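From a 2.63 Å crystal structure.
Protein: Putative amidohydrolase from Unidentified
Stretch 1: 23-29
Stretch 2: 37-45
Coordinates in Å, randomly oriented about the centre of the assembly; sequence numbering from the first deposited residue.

Stretch 1 (23-29) EHHHVVI
Stretch 2, residues 37-45: VTDRPVDLP

Two backbone hydrogen bonds between H26 and T38 fasten the stretches together. H26 N donates to T38 O at 2.6 Å with an N-H...O angle of 149°, and T38 N donates to H26 O at 3.0 Å with 163°. This reciprocal pair, with CA atoms 5.4 Å apart, defines an antiparallel register; V27 and V37 form the adjoining non-hydrogen-bonded pair, their CA atoms 4.6 Å apart. The same carbonyls accept CA-H...O contacts: H25 CA lies 3.3 Å from T38 O, and V37 CA lies 3.4 Å from H26 O, the latter straighter at hydrogen (150° against 122°).

The backbone is extended through H26 (-91/149), V27 (-128/123), V28 (-107/118) and I29 (-101/128), with H25 at -89/136. H24, at 51/30, belongs to the corner preceding it. V37 (-119/120) and T38 (-167/170) end their strand, and D39 (-121/-14) breaks the extended path.

H25 (chi1 -80°, chi2 61°) turns its ring back so that ND1 donates to E23 O at 2.9 Å and 160°, bracing the corner. D39, chi1 p, sets its carboxylate carbon over one face of that ring, but H25 CE1 and D39 OD2 remain 4.2 Å apart. D39 OD1 also accepts a weak 3.2 Å bond from R40 N.

The H26 and T38 (chi1 t) side chains share one sheet face, those of V27 and V37 (chi1 t) the other. H26, chi1 m and chi2 -123°, has the largest area covered by the opposing stretch, 87 Å²; its ND1 approaches V42 CG2 at 4.0 Å. Beyond it, buried V28 (chi1 t) points toward the loop, placing CG2 3.9 Å from V42 CG1 (V42 chi1 -89°) and CG1 4.4 Å from L44 CD1 (L44 chi1 -13°, chi2 123°). These branched aliphatic side chains suit a small apolar patch bordered by the H26 ring. Altogether 469 Å² is buried, both sides summed.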

# COMPACT_ATOMS: atom_id res chain seq x y z
N GLU C 23 49.25 8.53 -47.25
CA GLU C 23 50.50 8.00 -46.69
C GLU C 23 51.36 9.10 -46.10
O GLU C 23 51.25 10.26 -46.47
CB GLU C 23 51.29 7.17 -47.70
CG GLU C 23 51.16 7.62 -49.13
CD GLU C 23 50.02 6.93 -49.84
OE1 GLU C 23 49.14 7.64 -50.38
OE2 GLU C 23 49.98 5.68 -49.84
N HIS C 24 52.17 8.70 -45.11
CA HIS C 24 53.12 9.58 -44.43
C HIS C 24 52.56 10.89 -43.91
O HIS C 24 53.28 11.88 -43.81
CB HIS C 24 54.37 9.79 -45.28
CG HIS C 24 55.14 8.54 -45.51
ND1 HIS C 24 56.11 8.09 -44.64
CD2 HIS C 24 55.02 7.58 -46.47
CE1 HIS C 24 56.59 6.93 -45.07
NE2 HIS C 24 55.94 6.61 -46.18
N HIS C 25 51.28 10.90 -43.54
CA HIS C 25 50.71 12.04 -42.85
C HIS C 25 50.86 11.90 -41.36
O HIS C 25 50.63 10.84 -40.79
CB HIS C 25 49.24 12.21 -43.20
CG HIS C 25 49.00 12.89 -44.51
ND1 HIS C 25 49.44 12.36 -45.70
CD2 HIS C 25 48.35 14.03 -44.81
CE1 HIS C 25 49.07 13.16 -46.69
NE2 HIS C 25 48.41 14.18 -46.18
N HIS C 26 51.26 12.99 -40.72
CA HIS C 26 51.38 13.06 -39.28
C HIS C 26 50.05 13.55 -38.72
O HIS C 26 49.32 14.30 -39.37
CB HIS C 26 52.50 14.03 -38.88
CG HIS C 26 53.85 13.68 -39.46
ND1 HIS C 26 54.96 13.47 -38.67
CD2 HIS C 26 54.26 13.54 -40.74
CE1 HIS C 26 56.00 13.20 -39.44
NE2 HIS C 26 55.60 13.23 -40.70
N VAL C 27 49.72 13.12 -37.51
CA VAL C 27 48.54 13.63 -36.83
C VAL C 27 48.87 14.11 -35.42
O VAL C 27 49.41 13.37 -34.60
CB VAL C 27 47.38 12.61 -36.81
CG1 VAL C 27 47.91 11.21 -36.81
CG2 VAL C 27 46.46 12.84 -35.63
N VAL C 28 48.56 15.38 -35.16
CA VAL C 28 49.02 16.06 -33.96
C VAL C 28 47.89 16.28 -32.96
O VAL C 28 46.92 16.99 -33.23
CB VAL C 28 49.64 17.42 -34.29
CG1 VAL C 28 50.28 18.02 -33.06
CG2 VAL C 28 50.65 17.28 -35.40
N ILE C 29 48.05 15.67 -31.79
CA ILE C 29 47.03 15.71 -30.75
C ILE C 29 47.44 16.74 -29.72
O ILE C 29 48.55 16.68 -29.19
CB ILE C 29 46.95 14.35 -30.00
CG1 ILE C 29 46.90 13.16 -30.96
CG2 ILE C 29 45.79 14.34 -29.06
CD1 ILE C 29 45.72 13.14 -31.89
N VAL C 37 46.29 17.48 -39.19
CA VAL C 37 46.67 16.35 -40.02
C VAL C 37 47.39 16.85 -41.26
O VAL C 37 46.84 17.61 -42.05
CB VAL C 37 45.46 15.52 -40.44
CG1 VAL C 37 45.89 14.11 -40.83
CG2 VAL C 37 44.42 15.48 -39.33
N THR C 38 48.64 16.43 -41.43
CA THR C 38 49.56 17.08 -42.36
C THR C 38 50.80 16.23 -42.60
O THR C 38 51.02 15.24 -41.91
CB THR C 38 49.99 18.47 -41.84
OG1 THR C 38 50.48 19.25 -42.94
CG2 THR C 38 51.09 18.33 -40.80
N ASP C 39 51.59 16.62 -43.59
CA ASP C 39 52.89 15.99 -43.83
C ASP C 39 54.02 17.01 -43.73
O ASP C 39 55.19 16.64 -43.64
CB ASP C 39 52.91 15.31 -45.20
CG ASP C 39 52.23 16.14 -46.27
OD1 ASP C 39 51.66 17.20 -45.93
OD2 ASP C 39 52.26 15.74 -47.45
N ARG C 40 53.66 18.29 -43.74
CA ARG C 40 54.49 19.32 -43.14
C ARG C 40 55.20 18.80 -41.89
O ARG C 40 54.61 18.74 -40.81
CB ARG C 40 53.65 20.55 -42.79
CG ARG C 40 54.29 21.48 -41.76
CD ARG C 40 53.25 22.11 -40.86
NE ARG C 40 53.63 22.03 -39.45
CZ ARG C 40 54.03 23.07 -38.73
NH1 ARG C 40 54.10 24.27 -39.28
NH2 ARG C 40 54.36 22.91 -37.45
N PRO C 41 56.47 18.43 -42.05
CA PRO C 41 57.35 18.21 -40.90
C PRO C 41 56.96 19.08 -39.71
O PRO C 41 56.88 20.30 -39.83
CB PRO C 41 58.72 18.64 -41.43
CG PRO C 41 58.41 19.65 -42.48
CD PRO C 41 57.13 19.19 -43.12
N VAL C 42 56.72 18.45 -38.56
CA VAL C 42 56.29 19.16 -37.37
C VAL C 42 57.47 19.46 -36.45
O VAL C 42 58.26 18.57 -36.13
CB VAL C 42 55.23 18.36 -36.58
CG1 VAL C 42 53.84 18.71 -37.07
CG2 VAL C 42 55.50 16.87 -36.70
N ASP C 43 57.59 20.71 -36.03
CA ASP C 43 58.62 21.11 -35.08
C ASP C 43 58.03 21.38 -33.70
O ASP C 43 57.69 22.51 -33.36
CB ASP C 43 59.36 22.35 -35.58
CG ASP C 43 60.76 22.47 -35.00
OD1 ASP C 43 61.46 23.45 -35.33
OD2 ASP C 43 61.15 21.59 -34.21
N LEU C 44 57.89 20.32 -32.91
CA LEU C 44 57.78 20.46 -31.46
C LEU C 44 58.51 19.33 -30.74
O LEU C 44 58.10 18.17 -30.80
CB LEU C 44 56.31 20.48 -31.04
CG LEU C 44 55.29 20.68 -32.16
CD1 LEU C 44 54.28 19.54 -32.17
CD2 LEU C 44 54.58 22.02 -32.01
N PRO C 45 59.60 19.68 -30.06
CA PRO C 45 60.32 18.72 -29.21
C PRO C 45 59.54 18.40 -27.93
O PRO C 45 59.70 17.32 -27.37
CB PRO C 45 61.61 19.46 -28.87
CG PRO C 45 61.24 20.90 -28.93
CD PRO C 45 60.22 21.01 -30.03